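Putative hyaluronoglucosaminidase (PDB 6PWI) probably hydrolyses glycosidic bonds of N-acetylated hexosamines as a family 84 glycoside hydrolase, this chain being the part of a longer secreted protein that carries the catalytic barrel. Local coordinates at residues Asn195-Met200 against Ile237-Asp242; Ser210-Pro215 against Lys250-Ile255. All blocks are in the same frame, centred on the assembly; numbering follows the deposited sequence.

Contact 1 of 2, residues Asn195-Met200 against Ile237-Asp242; sequences NRKDLM and IKEMVD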
loop_
_atom_site.group_PDB
_atom_site.type_symbol
_atom_site.label_atom_id
_atom_site.label_comp_id
_atom_site.label_asym_id
_atom_site.label_seq_id
_atom_site.Cartn_x
_atom_site.Cartn_y
_atom_site.Cartn_z
ATOM N N ASN A 195 -3.246 -4.134 -13.775
ATOM C CA ASN A 195 -2.919 -3.291 -12.632
ATOM C C ASN A 195 -2.909 -4.097 -11.334
ATOM O O ASN A 195 -2.071 -3.845 -10.468
ATOM C CB ASN A 195 -3.824 -2.060 -12.517
ATOM C CG ASN A 195 -3.324 -0.854 -13.291
ATOM O OD1 ASN A 195 -2.133 -0.531 -13.269
ATOM N ND2 ASN A 195 -4.232 -0.169 -13.970
ATOM N N ARG A 196 -3.840 -5.053 -11.193
ATOM C CA ARG A 196 -3.849 -5.908 -10.018
ATOM C C ARG A 196 -2.524 -6.661 -9.905
ATOM O O ARG A 196 -1.968 -6.775 -8.815
ATOM C CB ARG A 196 -5.036 -6.870 -10.035
ATOM C CG ARG A 196 -6.355 -6.218 -9.658
ATOM C CD ARG A 196 -7.499 -7.008 -10.262
ATOM N NE ARG A 196 -8.806 -6.549 -9.826
ATOM C CZ ARG A 196 -9.929 -6.798 -10.482
ATOM N NH1 ARG A 196 -9.892 -7.494 -11.605
ATOM N NH2 ARG A 196 -11.082 -6.352 -10.021
ATOM N N LYS A 197 -2.022 -7.162 -11.038
ATOM C CA LYS A 197 -0.769 -7.897 -11.052
ATOM C C LYS A 197 0.379 -6.962 -10.679
ATOM O O LYS A 197 1.290 -7.360 -9.960
ATOM C CB LYS A 197 -0.544 -8.546 -12.419
ATOM C CG LYS A 197 -1.492 -9.692 -12.727
ATOM C CD LYS A 197 -1.302 -10.267 -14.100
ATOM C CE LYS A 197 -2.502 -11.080 -14.539
ATOM N NZ LYS A 197 -2.426 -11.391 -15.984
ATOM N N ASP A 198 0.307 -5.716 -11.161
ATOM C CA ASP A 198 1.372 -4.748 -10.980
ATOM C C ASP A 198 1.460 -4.312 -9.520
ATOM O O ASP A 198 2.561 -4.065 -9.033
ATOM C CB ASP A 198 1.196 -3.537 -11.896
ATOM C CG ASP A 198 2.497 -2.798 -12.152
ATOM O OD1 ASP A 198 3.484 -3.467 -12.513
ATOM O OD2 ASP A 198 2.514 -1.558 -11.986
ATOM N N LEU A 199 0.305 -4.198 -8.843
ATOM C CA LEU A 199 0.277 -3.821 -7.436
ATOM C C LEU A 199 0.822 -4.969 -6.594
ATOM O O LEU A 199 1.594 -4.743 -5.665
ATOM C CB LEU A 199 -1.137 -3.425 -6.994
ATOM C CG LEU A 199 -1.675 -2.093 -7.529
ATOM C CD1 LEU A 199 -2.964 -1.714 -6.818
ATOM C CD2 LEU A 199 -0.662 -0.973 -7.384
ATOM N N MET A 200 0.438 -6.202 -6.946
ATOM C CA MET A 200 0.963 -7.367 -6.253
ATOM C C MET A 200 2.484 -7.393 -6.398
ATOM O O MET A 200 3.196 -7.659 -5.435
ATOM C CB MET A 200 0.352 -8.669 -6.775
ATOM C CG MET A 200 -0.991 -8.972 -6.152
ATOM S SD MET A 200 -1.684 -10.562 -6.684
ATOM C CE MET A 200 -2.072 -10.197 -8.396
ATOM N N ILE A 237 -8.491 -15.233 -13.061
ATOM C CA ILE A 237 -8.181 -15.287 -11.643
ATOM C C ILE A 237 -6.882 -16.067 -11.447
ATOM O O ILE A 237 -5.998 -15.617 -10.715
ATOM C CB ILE A 237 -9.361 -15.848 -10.818
ATOM C CG1 ILE A 237 -10.512 -14.839 -10.725
ATOM C CG2 ILE A 237 -8.903 -16.303 -9.437
ATOM C CD1 ILE A 237 -11.787 -15.396 -10.125
ATOM N N LYS A 238 -6.754 -17.215 -12.128
ATOM C CA LYS A 238 -5.583 -18.062 -11.949
ATOM C C LYS A 238 -4.300 -17.324 -12.347
ATOM O O LYS A 238 -3.257 -17.537 -11.736
ATOM C CB LYS A 238 -5.740 -19.423 -12.632
ATOM C CG LYS A 238 -4.434 -20.152 -12.913
ATOM C CD LYS A 238 -4.583 -21.654 -12.968
ATOM C CE LYS A 238 -3.455 -22.344 -13.707
ATOM N NZ LYS A 238 -2.154 -21.664 -13.508
ATOM N N GLU A 239 -4.374 -16.453 -13.358
ATOM C CA GLU A 239 -3.204 -15.675 -13.739
ATOM C C GLU A 239 -2.804 -14.729 -12.606
ATOM O O GLU A 239 -1.618 -14.548 -12.342
ATOM C CB GLU A 239 -3.449 -14.899 -15.034
ATOM C CG GLU A 239 -3.169 -15.701 -16.289
ATOM C CD GLU A 239 -3.390 -14.934 -17.582
ATOM O OE1 GLU A 239 -3.790 -13.754 -17.512
ATOM O OE2 GLU A 239 -3.161 -15.518 -18.662
ATOM N N MET A 240 -3.798 -14.140 -11.929
ATOM C CA MET A 240 -3.533 -13.218 -10.837
ATOM C C MET A 240 -2.995 -13.970 -9.623
ATOM O O MET A 240 -2.084 -13.487 -8.955
ATOM C CB MET A 240 -4.778 -12.413 -10.458
ATOM C CG MET A 240 -5.124 -11.387 -11.508
ATOM S SD MET A 240 -6.513 -10.336 -11.047
ATOM C CE MET A 240 -7.916 -11.348 -11.517
ATOM N N VAL A 241 -3.549 -15.161 -9.369
ATOM C CA VAL A 241 -3.136 -15.988 -8.249
ATOM C C VAL A 241 -1.673 -16.402 -8.429
ATOM O O VAL A 241 -0.908 -16.450 -7.465
ATOM C CB VAL A 241 -4.081 -17.194 -8.078
ATOM C CG1 VAL A 241 -3.520 -18.231 -7.120
ATOM C CG2 VAL A 241 -5.473 -16.760 -7.646
ATOM N N ASP A 242 -1.280 -16.674 -9.676
ATOM C CA ASP A 242 0.086 -17.066 -9.971
ATOM C C ASP A 242 1.038 -15.908 -9.673
ATOM O O ASP A 242 2.124 -16.134 -9.136
ATOM C CB ASP A 242 0.230 -17.580 -11.407
ATOM C CG ASP A 242 -0.350 -18.967 -11.673
ATOM O OD1 ASP A 242 -0.702 -19.689 -10.692
ATOM O OD2 ASP A 242 -0.445 -19.329 -12.870
#
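K197 and M200 meet E239 and M240 where two neighbouring outer helices of the (beta/alpha)8 barrel, 193-204 and 231-247, run alongside each other. The short segments are nearly parallel, 13° between their N-to-C directions, with axes 9.7 Å apart, and K197 and M240 form the nearest backbone pair, CA to CA 6.0 Å. M240 is the hub of the packing, touched by three side chains of the other helix. The extended chain of K197 passes across it at about a right angle, with CE 4.0 Å from M240 CG. Deeper in, the aliphatic part of R196 crosses M240 at a slant, its CD 3.6 Å from M240 SD, while the methyl M240 CE stands obliquely to the guanidinium. One turn further on, M200 bends at its last torsion (chi3 -70°), which carries CE back against the backbone of the facing helix, 4.1 Å from M240 CB and close to the M240 carbonyl. The polar part of the interface sits toward solvent: beyond M240, the K197 ammonium forms a salt bridge with E239, NZ to OE1 3.1 Å, approaching from above the carboxylate plane, 42° out of it. The polar end of R196 finds its partners away from helix 231-247: NE forms a salt bridge with E184 on strand 179-184, and NH1 a hydrogen bond with OD1 of N193, at the start of its own helix. M240 also rests on F251, and M200 on Y211, linking the seam to the strands beneath. Methionines and an arginine stem on the barrel side, with a lysine-glutamate pair at the surface, thus join the first two helices of the ring around a TIM barrel.

Contact 2 of 2, residues Ser210-Pro215 against Lys250-Ile255; sequences SYIFAP and KFIWTI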
loop_
_atom_site.group_PDB
_atom_site.type_symbol
_atom_site.label_atom_id
_atom_site.label_comp_id
_atom_site.label_asym_id
_atom_site.label_seq_id
_atom_site.Cartn_x
_atom_site.Cartn_y
_atom_site.Cartn_z
ATOM N N SER A 210 -0.511 -9.700 1.305
ATOM C CA SER A 210 -1.959 -9.780 1.183
ATOM C C SER A 210 -2.482 -8.868 0.082
ATOM O O SER A 210 -2.257 -7.660 0.113
ATOM C CB SER A 210 -2.621 -9.425 2.485
ATOM O OG SER A 210 -2.326 -10.393 3.476
ATOM N N TYR A 211 -3.208 -9.461 -0.869
ATOM C CA TYR A 211 -4.103 -8.704 -1.729
ATOM C C TYR A 211 -5.504 -9.273 -1.553
ATOM O O TYR A 211 -5.773 -10.384 -1.997
ATOM C CB TYR A 211 -3.655 -8.740 -3.193
ATOM C CG TYR A 211 -4.713 -8.334 -4.192
ATOM C CD1 TYR A 211 -5.595 -7.292 -3.933
ATOM C CD2 TYR A 211 -4.825 -8.976 -5.417
ATOM C CE1 TYR A 211 -6.567 -6.915 -4.849
ATOM C CE2 TYR A 211 -5.792 -8.614 -6.346
ATOM C CZ TYR A 211 -6.663 -7.578 -6.062
ATOM O OH TYR A 211 -7.610 -7.210 -6.971
ATOM N N ILE A 212 -6.375 -8.525 -0.868
ATOM C CA ILE A 212 -7.730 -9.000 -0.664
ATOM C C ILE A 212 -8.583 -8.544 -1.841
ATOM O O ILE A 212 -8.768 -7.350 -2.064
ATOM C CB ILE A 212 -8.302 -8.564 0.695
ATOM C CG1 ILE A 212 -7.457 -9.107 1.850
ATOM C CG2 ILE A 212 -9.757 -8.998 0.817
ATOM C CD1 ILE A 212 -7.364 -8.165 3.017
ATOM N N PHE A 213 -9.065 -9.537 -2.595
ATOM C CA PHE A 213 -9.870 -9.347 -3.787
ATOM C C PHE A 213 -11.343 -9.274 -3.387
ATOM O O PHE A 213 -11.970 -10.305 -3.151
ATOM C CB PHE A 213 -9.590 -10.514 -4.735
ATOM C CG PHE A 213 -10.304 -10.495 -6.060
ATOM C CD1 PHE A 213 -9.799 -9.774 -7.128
ATOM C CD2 PHE A 213 -11.459 -11.237 -6.249
ATOM C CE1 PHE A 213 -10.446 -9.777 -8.355
ATOM C CE2 PHE A 213 -12.108 -11.245 -7.475
ATOM C CZ PHE A 213 -11.596 -10.518 -8.527
ATOM N N ALA A 214 -11.880 -8.046 -3.311
ATOM C CA ALA A 214 -13.271 -7.832 -2.933
ATOM C C ALA A 214 -13.965 -6.825 -3.861
ATOM O O ALA A 214 -14.723 -5.972 -3.395
ATOM C CB ALA A 214 -13.339 -7.403 -1.485
ATOM N N PRO A 215 -13.779 -6.895 -5.200
ATOM C CA PRO A 215 -14.357 -5.893 -6.098
ATOM C C PRO A 215 -15.875 -6.036 -6.132
ATOM O O PRO A 215 -16.392 -7.148 -6.217
ATOM C CB PRO A 215 -13.748 -6.215 -7.469
ATOM C CG PRO A 215 -13.364 -7.687 -7.386
ATOM C CD PRO A 215 -13.072 -7.965 -5.925
ATOM N N LYS A 250 -0.052 -12.576 -1.597
ATOM C CA LYS A 250 -1.017 -13.599 -1.981
ATOM C C LYS A 250 -2.337 -12.970 -2.412
ATOM O O LYS A 250 -2.764 -11.960 -1.857
ATOM C CB LYS A 250 -1.388 -14.522 -0.816
ATOM C CG LYS A 250 -0.238 -15.165 -0.054
ATOM C CD LYS A 250 -0.705 -16.036 1.118
ATOM C CE LYS A 250 -1.473 -15.302 2.204
ATOM N NZ LYS A 250 -0.619 -14.388 3.009
ATOM N N PHE A 251 -2.988 -13.627 -3.379
ATOM C CA PHE A 251 -4.356 -13.351 -3.773
ATOM C C PHE A 251 -5.302 -13.993 -2.760
ATOM O O PHE A 251 -5.360 -15.220 -2.658
ATOM C CB PHE A 251 -4.590 -13.935 -5.168
ATOM C CG PHE A 251 -5.909 -13.593 -5.812
ATOM C CD1 PHE A 251 -5.995 -12.579 -6.760
ATOM C CD2 PHE A 251 -7.064 -14.293 -5.489
ATOM C CE1 PHE A 251 -7.201 -12.271 -7.373
ATOM C CE2 PHE A 251 -8.271 -13.980 -6.098
ATOM C CZ PHE A 251 -8.336 -12.975 -7.042
ATOM N N ILE A 252 -6.041 -13.159 -2.018
ATOM C CA ILE A 252 -7.028 -13.639 -1.063
ATOM C C ILE A 252 -8.432 -13.404 -1.621
ATOM O O ILE A 252 -8.833 -12.263 -1.868
ATOM C CB ILE A 252 -6.830 -12.966 0.306
ATOM C CG1 ILE A 252 -5.445 -13.280 0.883
ATOM C CG2 ILE A 252 -7.952 -13.356 1.258
ATOM C CD1 ILE A 252 -4.897 -12.208 1.788
ATOM N N TRP A 253 -9.176 -14.499 -1.820
ATOM C CA TRP A 253 -10.496 -14.404 -2.420
ATOM C C TRP A 253 -11.519 -14.195 -1.309
ATOM O O TRP A 253 -11.293 -14.654 -0.196
ATOM C CB TRP A 253 -10.794 -15.653 -3.262
ATOM C CG TRP A 253 -12.016 -15.495 -4.119
ATOM C CD1 TRP A 253 -12.122 -14.780 -5.280
ATOM C CD2 TRP A 253 -13.323 -16.037 -3.858
ATOM N NE1 TRP A 253 -13.401 -14.843 -5.760
ATOM C CE2 TRP A 253 -14.162 -15.604 -4.912
ATOM C CE3 TRP A 253 -13.863 -16.842 -2.848
ATOM C CZ2 TRP A 253 -15.510 -15.961 -4.981
ATOM C CZ3 TRP A 253 -15.194 -17.196 -2.919
ATOM C CH2 TRP A 253 -16.004 -16.757 -3.972
ATOM N N THR A 254 -12.624 -13.497 -1.605
ATOM C CA THR A 254 -13.625 -13.178 -0.589
ATOM C C THR A 254 -15.038 -13.482 -1.088
ATOM O O THR A 254 -15.262 -13.578 -2.292
ATOM C CB THR A 254 -13.547 -11.709 -0.140
ATOM O OG1 THR A 254 -13.723 -10.857 -1.274
ATOM C CG2 THR A 254 -12.256 -11.380 0.576
ATOM N N ILE A 255 -15.987 -13.581 -0.146
ATOM C CA ILE A 255 -17.368 -13.937 -0.442
ATOM C C ILE A 255 -18.320 -13.175 0.486
ATOM O O ILE A 255 -17.991 -12.932 1.645
ATOM C CB ILE A 255 -17.559 -15.467 -0.352
ATOM C CG1 ILE A 255 -18.957 -15.899 -0.795
ATOM C CG2 ILE A 255 -17.209 -16.000 1.035
ATOM C CD1 ILE A 255 -19.052 -17.375 -1.129
#
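Strands 210-213 and 250-255, the second and third of the parallel (beta/alpha)8 barrel, pair in register from Y211 opposite F251 to I212 opposite I252. Their ladder has three backbone hydrogen bonds: Y211 N to K250 O (2.7 Å), I252 N to Y211 O (2.8 Å) and F213 N to I252 O (2.8 Å). Helix 231-247 connects the strands, making a beta-alpha-beta crossover. On the side turned to the outer helices, Y211, F213, F251 and W253 form an aromatic cluster. The F213 ring is sandwiched: P215 CD lies over its centre, 3.6 Å above the plane, and F251 CZ is over the opposite face, nearer the rim. F213 and F251 planes meet obliquely at 34°, whereas Y211 stands nearly perpendicular to F251 (89°) and its OH is hydrogen-bonded to E184 OE1. W253 meets F213 rim to rim, its CD1 3.7 Å from F213 CD2, and its indole NE1 is bonded to Y229. Apolar packing continues on the other face, inside the barrel, where the I252 methyl CD1 reaches I212 CG1 (4.0 Å) and S210, and I212 CG2 touches T254 CG2. Past the last ladder bond a side chain takes over: with chi1 at 58°, T254 turns its hydroxyl back to the neighbouring strand, and OG1 donates to F213 O across 2.6 Å.

Overall arrangement
From the N terminus the chain runs through helix 193-204, strand 210-213, helix 231-247 and strand 250-255, so the two contacts alternate along it: contact 1 closes the loop from 195-200 to 237-242, and contact 2, opening inside that loop, closes beyond it. Crossing in this way, they join two successive helix-strand pairs, 193-204 with 210-213 and 231-247 with 250-255, at two layers, the outer helices and the barrel wall. Their centres lie 11 Å apart and the layers touch directly, R196 packing against Y211, F213 and P215, and V241 against F251. Just past the C-terminal end of strand 210-213, the A214 side chain is about 10 Å from that of D299, the predicted proton donor.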